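PDB 3QVO: NmrA family protein from Shigella flexneri 2a, which is of unknown function but, as a Rossmann-fold member of the NmrA family, probably binds NAD(P). Local coordinates for residues D75-A80 and D102-S107; Q84-Q89 and A110-C115; D90-N95 and K118-V123. One frame throughout, in Å; residues are numbered along the deposited sequence.

Contact 1: residues D75-A80 and D102-S107; sequences DVLNHA and DIQANS
Ser-107 OG bonds to both the loop before helix 79-86 and the first residue of that helix. It donates to Val-76 O at 2.8 Å, a bond with a C=O...donor angle of 155° and the hydroxyl tilted out of the carbonyl plane. The same oxygen accepts a weak, bent bond from His-79 ND1 at 3.1 Å, Ser-107 OG lying at the edge of the imidazole, near its plane. OG stands anti to the backbone N (chi1 176°), which carries it off helix 101-114 to the loop. Beside this polar point Leu-77 CD2 rests on the helix backbone, 3.8 Å from Gln-104 CA; the Leu-77 side chain crosses that of Ile-103 at about a right angle, Leu-77 CD2 lying 3.9 Å from Ile-103 CG2. Val-76 crosses the Gln-104 chain at a similar angle, its CG2 3.3 Å from Gln-104 OE1, while Gln-104 NE2 is held by the carbonyls of Thr-97 and Glu-99. A type I turn from Asp-75 to Asn-78 and an Asx turn, Asp-75 OD1 taking Leu-77 N from above the carboxylate plane, shape the loop. Asn-78 then N-caps helix 79-86 through Ala-81 N. The contact thus sets the start of helix 79-86 against helix 101-114, with Leu-96 touching both Val-76 and Gln-104, and helix 149-159 touching Asp-102, Ala-105 and Asn-106.

Contact 2: residues Q84-Q89 and A110-C115; sequences QAMQGQ and AAMKAC. With MNB (5-mercapto-2-nitro-benzoic acid), chain B.
A chi1 of -178° sends CG of the selenomethionine Met-86 away from its own N, and further bends at chi2 and chi3 fold the chain against helix 101-114. Cys-115, with chi1 -59°, holds SG beside its own backbone N, where Met-86 CG meets that sulfur at 3.5 Å. Farther out, Met-86 CE sits 3.7 Å from CG of Met-112, also a selenomethionine, and 4.0 Å from Ala-111 CB. This apolar patch is buried, with Val-92 and Val-117 touching both selenomethionines. Cys-115, partly exposed, is covalently modified: its SG forms a mixed disulfide with S5 of the mercapto-nitrobenzoate, 2.0 Å long. The ligand sulfur packs on Gln-87, 3.6 Å from its CA, and the ring extends past the Gln-87 side chain. One water bridges the two segments, accepting from Gly-88 N and donating to Cys-115 O. At the end of the turn, Gln-89 NE2 bonds Ala-85 O at 2.9 Å, the acceptor lying in its amide plane, and also reaches Thr-52 OG1. The type II turn from Met-86 to Gln-89, with Gly-88 at positive phi, leads from helix 79-86 toward strand 91-95, a helix-to-strand connection of the Rossmann fold; beside it, Cys-115, Gln-87 and Lys-83 form the mercapto-nitrobenzoate site.

Contact 3: residues D90-N95 and K118-V123; sequences DIVYAN and KRLIFV
Ala-94 CB and Phe-122 mark the tight part of this contact, the methyl meeting the ring obliquely, with Ala-94 CB 3.5 Å from Phe-122 CD2. On the same face of the sheet Leu-120 CD1 comes within 3.7 Å of Val-92 CG1, and helix 101-114 covers the row through Ala-105, Val-108 and Met-112. Four backbone bonds, all close to straight, lace the strands together: Val-92 N to Arg-119 O and Ile-121 N to Val-92 O, both 2.8 Å, then Ala-94 N to Ile-121 O and Val-123 N to Ala-94 O. CA-H...O contacts add to this ladder, among them Tyr-93 CA to Ile-121 O. The strands run parallel, their axes approaching to 4.7 Å and their directions 12° from each other, and with helix 101-114 between them in sequence they make a beta-alpha-beta crossover of the Rossmann fold. On the other face the cross-strand carbon contacts are longer: Tyr-93 CE1 reaches Val-123 CG2 at 4.0 Å and Ile-91 CG2 reaches Ile-121 CD1 at 4.3 Å. Helices cover this face too, 34-43 meeting Tyr-93 through Ile-35 and Val-39, and 197-209 meeting Ile-121 through Ile-207 and Ile-208. Tyr-93 turns a ring edge to Ile-121 O, which lies in the ring plane. A chi1 of -167° swings the Arg-119 chain to the side of its carbonyl carbon; it lies alongside Ile-91 before its guanidinium leaves for Pro-211 O, Glu-164 O and Thr-166 OG1. At the N-terminal ends, where Lys-118 is exposed, a water accepts from Lys-118 N at 3.0 Å; its link to Asp-90 O is unusually short and therefore doubtful.

Overall arrangement
From the N terminus the chain passes through strands 24-29, 49-55 and 69-73 before 75-80 opens contact 1. Helix 79-86 brings it to 84-89, the first half of contact 2, and the turn there feeds strand 91-95 of contact 3. Helix 101-114 then closes contact 1 with 102-107 and contact 2 with 110-115, and strand 119-123 closes contact 3. The three loops therefore cross, none nesting in another. Contacts 1 and 2 join the same two helices at successive levels, their centres about 12 Å apart. Contact 3 lies in the sheet that both helices pack on: Met-86 SE packs on Val-92 CG2, Met-112 CE on Leu-120 CB, and Ala-105 CB on Phe-122 CZ.

Contact 1: residues D75-A80 and D102-S107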
loop_
_atom_site.group_PDB
_atom_site.type_symbol
_atom_site.label_atom_id
_atom_site.label_comp_id
_atom_site.label_asym_id
_atom_site.label_seq_id
_atom_site.Cartn_x
_atom_site.Cartn_y
_atom_site.Cartn_z
ATOM N N ASP A 75 5.369 -15.126 -1.903
ATOM C CA ASP A 75 5.418 -14.320 -3.089
ATOM C C ASP A 75 3.966 -14.149 -3.473
ATOM O O ASP A 75 3.236 -15.136 -3.460
ATOM C CB ASP A 75 6.169 -15.194 -4.104
ATOM C CG ASP A 75 6.291 -14.575 -5.456
ATOM O OD1 ASP A 75 5.594 -13.597 -5.791
ATOM O OD2 ASP A 75 7.114 -15.126 -6.217
ATOM N N VAL A 76 3.527 -12.936 -3.815
ATOM C CA VAL A 76 2.119 -12.756 -4.246
ATOM C C VAL A 76 1.738 -13.513 -5.531
ATOM O O VAL A 76 0.569 -13.811 -5.742
ATOM C CB VAL A 76 1.700 -11.255 -4.386
ATOM C CG1 VAL A 76 1.989 -10.534 -3.052
ATOM C CG2 VAL A 76 2.385 -10.588 -5.530
ATOM N N LEU A 77 2.703 -13.893 -6.349
ATOM C CA LEU A 77 2.361 -14.734 -7.495
ATOM C C LEU A 77 2.335 -16.211 -7.129
ATOM O O LEU A 77 2.052 -17.046 -7.989
ATOM C CB LEU A 77 3.288 -14.490 -8.703
ATOM C CG LEU A 77 3.256 -13.025 -9.150
ATOM C CD1 LEU A 77 4.175 -12.758 -10.353
ATOM C CD2 LEU A 77 1.826 -12.616 -9.470
ATOM N N ASN A 78 2.646 -16.550 -5.886
ATOM C CA ASN A 78 2.383 -17.920 -5.435
ATOM C C ASN A 78 0.979 -17.850 -4.892
ATOM O O ASN A 78 0.781 -17.457 -3.745
ATOM C CB ASN A 78 3.367 -18.378 -4.354
ATOM C CG ASN A 78 3.011 -19.759 -3.794
ATOM O OD1 ASN A 78 1.857 -20.209 -3.871
ATOM N ND2 ASN A 78 4.002 -20.447 -3.254
ATOM N N HIS A 79 0.024 -18.238 -5.702
ATOM C CA HIS A 79 -1.385 -18.053 -5.387
ATOM C C HIS A 79 -1.790 -18.877 -4.187
ATOM O O HIS A 79 -2.597 -18.441 -3.403
ATOM C CB HIS A 79 -2.305 -18.482 -6.584
ATOM C CG HIS A 79 -2.024 -17.750 -7.866
ATOM N ND1 HIS A 79 -2.279 -16.406 -8.032
ATOM C CD2 HIS A 79 -1.499 -18.178 -9.044
ATOM C CE1 HIS A 79 -1.956 -16.042 -9.257
ATOM N NE2 HIS A 79 -1.470 -17.094 -9.891
ATOM N N ALA A 80 -1.287 -20.095 -4.088
ATOM C CA ALA A 80 -1.566 -20.917 -2.918
ATOM C C ALA A 80 -1.070 -20.233 -1.612
ATOM O O ALA A 80 -1.786 -20.185 -0.630
ATOM C CB ALA A 80 -0.949 -22.304 -3.067
ATOM N N ASP A 102 0.759 -5.726 -12.754
ATOM C CA ASP A 102 -0.601 -5.976 -13.199
ATOM C C ASP A 102 -1.033 -7.400 -12.840
ATOM O O ASP A 102 -2.103 -7.589 -12.308
ATOM C CB ASP A 102 -0.765 -5.729 -14.717
ATOM C CG ASP A 102 0.273 -6.457 -15.577
ATOM O OD1 ASP A 102 1.364 -6.765 -15.071
ATOM O OD2 ASP A 102 0.020 -6.709 -16.788
ATOM N N ILE A 103 -0.173 -8.368 -13.146
ATOM C CA ILE A 103 -0.353 -9.746 -12.783
ATOM C C ILE A 103 -0.447 -9.877 -11.286
ATOM O O ILE A 103 -1.354 -10.586 -10.759
ATOM C CB ILE A 103 0.758 -10.667 -13.407
ATOM C CG1 ILE A 103 0.753 -10.526 -14.928
ATOM C CG2 ILE A 103 0.493 -12.119 -13.080
ATOM C CD1 ILE A 103 1.983 -11.218 -15.674
ATOM N N GLN A 104 0.418 -9.143 -10.579
ATOM C CA GLN A 104 0.371 -9.127 -9.117
ATOM C C GLN A 104 -0.948 -8.582 -8.575
ATOM O O GLN A 104 -1.562 -9.188 -7.644
ATOM C CB GLN A 104 1.519 -8.300 -8.522
ATOM C CG GLN A 104 2.935 -8.805 -8.805
ATOM C CD GLN A 104 3.946 -8.011 -8.041
ATOM O OE1 GLN A 104 3.864 -7.905 -6.814
ATOM N NE2 GLN A 104 4.900 -7.452 -8.736
ATOM N N ALA A 105 -1.378 -7.425 -9.089
ATOM C CA ALA A 105 -2.668 -6.872 -8.619
ATOM C C ALA A 105 -3.796 -7.877 -8.882
ATOM O O ALA A 105 -4.630 -8.060 -8.050
ATOM C CB ALA A 105 -3.016 -5.549 -9.302
ATOM N N ASN A 106 -3.843 -8.481 -10.065
ATOM C CA ASN A 106 -4.894 -9.449 -10.396
ATOM C C ASN A 106 -4.900 -10.595 -9.374
ATOM O O ASN A 106 -5.967 -11.102 -8.962
ATOM C CB ASN A 106 -4.676 -10.034 -11.778
ATOM C CG ASN A 106 -5.064 -9.091 -12.907
ATOM O OD1 ASN A 106 -5.707 -8.073 -12.680
ATOM N ND2 ASN A 106 -4.685 -9.453 -14.150
ATOM N N SER A 107 -3.718 -10.985 -8.928
ATOM C CA SER A 107 -3.589 -12.073 -7.995
ATOM C C SER A 107 -4.114 -11.661 -6.613
ATOM O O SER A 107 -4.768 -12.461 -5.929
ATOM C CB SER A 107 -2.135 -12.549 -7.951
ATOM O OG SER A 107 -1.931 -13.545 -6.982
#

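Contact 2: residues Q84-Q89 and A110-C115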
loop_
_atom_site.group_PDB
_atom_site.type_symbol
_atom_site.label_atom_id
_atom_site.label_comp_id
_atom_site.label_asym_id
_atom_site.label_seq_id
_atom_site.Cartn_x
_atom_site.Cartn_y
_atom_site.Cartn_z
ATOM N N GLN A 84 -3.467 -18.734 1.491
ATOM C CA GLN A 84 -3.326 -19.144 2.922
ATOM C C GLN A 84 -3.242 -17.952 3.841
ATOM O O GLN A 84 -3.831 -17.948 4.932
ATOM C CB GLN A 84 -2.078 -19.952 3.165
ATOM C CG GLN A 84 -1.894 -21.137 2.236
ATOM C CD GLN A 84 -2.640 -22.344 2.700
ATOM O OE1 GLN A 84 -3.658 -22.241 3.390
ATOM N NE2 GLN A 84 -2.137 -23.504 2.332
ATOM N N ALA A 85 -2.459 -16.964 3.412
ATOM C CA ALA A 85 -2.199 -15.784 4.212
ATOM C C ALA A 85 -3.430 -14.880 4.286
ATOM O O ALA A 85 -3.596 -14.089 5.234
ATOM C CB ALA A 85 -1.022 -14.998 3.609
HETATM N N MSE A 86 -4.252 -14.966 3.255
HETATM C CA MSE A 86 -5.393 -14.124 3.093
HETATM C C MSE A 86 -6.534 -14.560 3.954
HETATM O O MSE A 86 -7.422 -13.755 4.245
HETATM C CB MSE A 86 -5.848 -14.131 1.605
HETATM C CG MSE A 86 -7.027 -13.215 1.332
HETATM SE SE MSE A 86 -6.581 -11.310 1.512
HETATM C CE MSE A 86 -5.300 -11.226 -0.028
ATOM N N GLN A 87 -6.564 -15.831 4.313
ATOM C CA GLN A 87 -7.725 -16.356 5.071
ATOM C C GLN A 87 -7.980 -15.605 6.377
ATOM O O GLN A 87 -7.054 -15.429 7.146
ATOM C CB GLN A 87 -7.530 -17.840 5.403
ATOM C CG GLN A 87 -8.802 -18.499 6.024
ATOM C CD GLN A 87 -8.803 -20.037 5.856
ATOM O OE1 GLN A 87 -7.744 -20.674 5.650
ATOM N NE2 GLN A 87 -9.997 -20.641 5.930
ATOM N N GLY A 88 -9.220 -15.150 6.612
ATOM C CA GLY A 88 -9.554 -14.500 7.866
ATOM C C GLY A 88 -9.160 -13.031 7.997
ATOM O O GLY A 88 -9.352 -12.463 9.063
ATOM N N GLN A 89 -8.624 -12.409 6.938
ATOM C CA GLN A 89 -8.149 -11.032 7.009
ATOM C C GLN A 89 -9.268 -10.028 6.818
ATOM O O GLN A 89 -10.238 -10.296 6.153
ATOM C CB GLN A 89 -7.076 -10.752 5.961
ATOM C CG GLN A 89 -5.843 -11.658 6.019
ATOM C CD GLN A 89 -4.995 -11.459 7.255
ATOM O OE1 GLN A 89 -5.208 -10.515 8.011
ATOM N NE2 GLN A 89 -3.977 -12.307 7.428
ATOM N N ALA A 110 -8.127 -11.537 -6.830
ATOM C CA ALA A 110 -8.612 -12.904 -6.860
ATOM C C ALA A 110 -8.564 -13.551 -5.475
ATOM O O ALA A 110 -9.506 -14.180 -5.071
ATOM C CB ALA A 110 -7.796 -13.720 -7.811
ATOM N N ALA A 111 -7.459 -13.404 -4.765
ATOM C CA ALA A 111 -7.326 -13.985 -3.430
ATOM C C ALA A 111 -8.300 -13.291 -2.449
ATOM O O ALA A 111 -8.979 -13.942 -1.651
ATOM C CB ALA A 111 -5.870 -13.864 -2.922
HETATM N N MSE A 112 -8.368 -11.984 -2.475
HETATM C CA MSE A 112 -9.375 -11.288 -1.662
HETATM C C MSE A 112 -10.776 -11.846 -1.949
HETATM O O MSE A 112 -11.503 -12.196 -1.032
HETATM C CB MSE A 112 -9.342 -9.812 -1.920
HETATM C CG MSE A 112 -8.054 -9.196 -1.481
HETATM SE SE MSE A 112 -7.906 -7.323 -1.655
HETATM C CE MSE A 112 -9.472 -6.826 -0.599
ATOM N N LYS A 113 -11.130 -11.994 -3.230
ATOM C CA LYS A 113 -12.457 -12.438 -3.590
ATOM C C LYS A 113 -12.704 -13.861 -3.151
ATOM O O LYS A 113 -13.768 -14.157 -2.608
ATOM C CB LYS A 113 -12.685 -12.289 -5.065
ATOM C CG LYS A 113 -12.960 -10.863 -5.478
ATOM C CD LYS A 113 -13.296 -10.757 -6.942
ATOM C CE LYS A 113 -13.647 -9.303 -7.345
ATOM N NZ LYS A 113 -13.878 -9.202 -8.808
ATOM N N ALA A 114 -11.700 -14.725 -3.326
ATOM C CA ALA A 114 -11.795 -16.092 -2.891
ATOM C C ALA A 114 -11.995 -16.152 -1.380
ATOM O O ALA A 114 -12.706 -17.021 -0.900
ATOM C CB ALA A 114 -10.536 -16.939 -3.289
ATOM N N CYS A 115 -11.311 -15.297 -0.634
ATOM C CA CYS A 115 -11.366 -15.383 0.831
ATOM C C CYS A 115 -12.378 -14.413 1.481
ATOM O O CYS A 115 -12.388 -14.256 2.694
ATOM C CB CYS A 115 -10.025 -15.120 1.401
ATOM S SG CYS A 115 -8.745 -16.235 0.837
HETATM C C6 MNB B . -10.654 -20.054 1.857
HETATM C C1 MNB B . -11.080 -21.204 1.233
HETATM C C2 MNB B . -10.641 -21.520 -0.065
HETATM C C3 MNB B . -9.757 -20.655 -0.758
HETATM C C4 MNB B . -9.339 -19.500 -0.116
HETATM C C5 MNB B . -9.790 -19.215 1.182
HETATM S S5 MNB B . -9.219 -17.772 2.065
HETATM C C10 MNB B . -12.037 -22.073 2.062
HETATM O O12 MNB B . -13.255 -21.673 2.189
HETATM O O11 MNB B . -11.478 -23.088 2.578
HETATM N N7 MNB B . -11.044 -22.652 -0.685
HETATM O O9 MNB B . -10.495 -23.022 -1.960
HETATM O O8 MNB B . -11.939 -23.491 -0.098
HETATM O O HOH W 1 -11.465 -15.632 4.900
#

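Contact 3: residues D90-N95 and K118-V123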
loop_
_atom_site.group_PDB
_atom_site.type_symbol
_atom_site.label_atom_id
_atom_site.label_comp_id
_atom_site.label_asym_id
_atom_site.label_seq_id
_atom_site.Cartn_x
_atom_site.Cartn_y
_atom_site.Cartn_z
ATOM N N ASP A 90 -9.097 -8.850 7.370
ATOM C CA ASP A 90 -10.080 -7.778 7.229
ATOM C C ASP A 90 -9.597 -6.692 6.276
ATOM O O ASP A 90 -10.399 -6.082 5.614
ATOM C CB ASP A 90 -10.374 -7.183 8.607
ATOM C CG ASP A 90 -10.890 -8.232 9.549
ATOM O OD1 ASP A 90 -11.877 -8.880 9.159
ATOM O OD2 ASP A 90 -10.283 -8.494 10.626
ATOM N N ILE A 91 -8.300 -6.427 6.240
ATOM C CA ILE A 91 -7.781 -5.283 5.506
ATOM C C ILE A 91 -6.464 -5.693 4.917
ATOM O O ILE A 91 -5.628 -6.254 5.612
ATOM C CB ILE A 91 -7.541 -4.068 6.397
ATOM C CG1 ILE A 91 -8.850 -3.480 6.916
ATOM C CG2 ILE A 91 -6.867 -2.968 5.639
ATOM C CD1 ILE A 91 -8.655 -2.487 8.073
ATOM N N VAL A 92 -6.315 -5.452 3.615
ATOM C CA VAL A 92 -5.091 -5.755 2.887
ATOM C C VAL A 92 -4.429 -4.457 2.545
ATOM O O VAL A 92 -5.073 -3.535 2.042
ATOM C CB VAL A 92 -5.386 -6.536 1.583
ATOM C CG1 VAL A 92 -4.097 -6.762 0.776
ATOM C CG2 VAL A 92 -6.043 -7.859 1.913
ATOM N N TYR A 93 -3.138 -4.410 2.845
ATOM C CA TYR A 93 -2.311 -3.303 2.537
ATOM C C TYR A 93 -1.186 -3.839 1.678
ATOM O O TYR A 93 -0.402 -4.673 2.115
ATOM C CB TYR A 93 -1.802 -2.643 3.814
ATOM C CG TYR A 93 -0.509 -1.857 3.608
ATOM C CD1 TYR A 93 -0.289 -1.172 2.445
ATOM C CD2 TYR A 93 0.462 -1.773 4.604
ATOM C CE1 TYR A 93 0.850 -0.464 2.218
ATOM C CE2 TYR A 93 1.647 -1.050 4.361
ATOM C CZ TYR A 93 1.806 -0.413 3.140
ATOM O OH TYR A 93 2.915 0.306 2.833
ATOM N N ALA A 94 -1.155 -3.369 0.431
ATOM C CA ALA A 94 -0.241 -3.796 -0.583
ATOM C C ALA A 94 0.678 -2.636 -0.922
ATOM O O ALA A 94 0.221 -1.525 -1.221
ATOM C CB ALA A 94 -0.993 -4.222 -1.837
ATOM N N ASN A 95 1.970 -2.955 -0.890
ATOM C CA ASN A 95 3.051 -2.057 -1.227
ATOM C C ASN A 95 3.927 -2.928 -2.134
ATOM O O ASN A 95 4.948 -3.482 -1.662
ATOM C CB ASN A 95 3.766 -1.639 0.102
ATOM C CG ASN A 95 4.874 -0.581 -0.098
ATOM O OD1 ASN A 95 4.950 0.067 -1.204
ATOM N ND2 ASN A 95 5.791 -0.426 0.948
ATOM N N LYS A 118 -12.720 -7.681 1.614
ATOM C CA LYS A 118 -13.187 -6.559 0.807
ATOM C C LYS A 118 -12.281 -5.321 0.749
ATOM O O LYS A 118 -12.333 -4.582 -0.232
ATOM C CB LYS A 118 -14.539 -6.088 1.350
ATOM C CG LYS A 118 -15.693 -7.029 1.123
ATOM C CD LYS A 118 -16.955 -6.559 1.847
ATOM C CE LYS A 118 -18.183 -7.456 1.495
ATOM N NZ LYS A 118 -17.917 -8.935 1.723
ATOM N N ARG A 119 -11.540 -5.042 1.825
ATOM C CA ARG A 119 -10.888 -3.746 2.006
ATOM C C ARG A 119 -9.422 -3.778 1.634
ATOM O O ARG A 119 -8.635 -4.502 2.281
ATOM C CB ARG A 119 -11.055 -3.257 3.451
ATOM C CG ARG A 119 -10.672 -1.796 3.629
ATOM C CD ARG A 119 -11.680 -0.869 3.023
ATOM N NE ARG A 119 -11.326 0.526 3.252
ATOM C CZ ARG A 119 -10.605 1.286 2.438
ATOM N NH1 ARG A 119 -10.365 2.523 2.778
ATOM N NH2 ARG A 119 -10.161 0.845 1.275
ATOM N N LEU A 120 -9.067 -2.996 0.599
ATOM C CA LEU A 120 -7.727 -2.942 0.027
ATOM C C LEU A 120 -7.161 -1.542 0.000
ATOM O O LEU A 120 -7.820 -0.589 -0.459
ATOM C CB LEU A 120 -7.765 -3.472 -1.420
ATOM C CG LEU A 120 -6.480 -3.410 -2.272
ATOM C CD1 LEU A 120 -5.358 -4.341 -1.704
ATOM C CD2 LEU A 120 -6.803 -3.730 -3.727
ATOM N N ILE A 121 -5.930 -1.407 0.496
ATOM C CA ILE A 121 -5.149 -0.163 0.388
ATOM C C ILE A 121 -3.969 -0.526 -0.486
ATOM O O ILE A 121 -3.205 -1.436 -0.145
ATOM C CB ILE A 121 -4.655 0.337 1.769
ATOM C CG1 ILE A 121 -5.844 0.526 2.705
ATOM C CG2 ILE A 121 -3.882 1.637 1.609
ATOM C CD1 ILE A 121 -5.481 0.784 4.177
ATOM N N PHE A 122 -3.857 0.115 -1.647
ATOM C CA PHE A 122 -2.904 -0.305 -2.646
ATOM C C PHE A 122 -2.054 0.896 -3.098
ATOM O O PHE A 122 -2.576 1.903 -3.631
ATOM C CB PHE A 122 -3.646 -0.929 -3.823
ATOM C CG PHE A 122 -2.782 -1.816 -4.741
ATOM C CD1 PHE A 122 -1.969 -1.273 -5.696
ATOM C CD2 PHE A 122 -2.844 -3.200 -4.665
ATOM C CE1 PHE A 122 -1.217 -2.098 -6.553
ATOM C CE2 PHE A 122 -2.096 -4.023 -5.496
ATOM C CZ PHE A 122 -1.287 -3.480 -6.432
ATOM N N VAL A 123 -0.754 0.767 -2.870
ATOM C CA VAL A 123 0.210 1.831 -3.182
ATOM C C VAL A 123 0.765 1.616 -4.533
ATOM O O VAL A 123 1.285 0.534 -4.822
ATOM C CB VAL A 123 1.363 1.899 -2.176
ATOM C CG1 VAL A 123 2.360 3.050 -2.580
ATOM C CG2 VAL A 123 0.808 2.165 -0.802
HETATM O O HOH W 2 -12.551 -6.790 4.488
#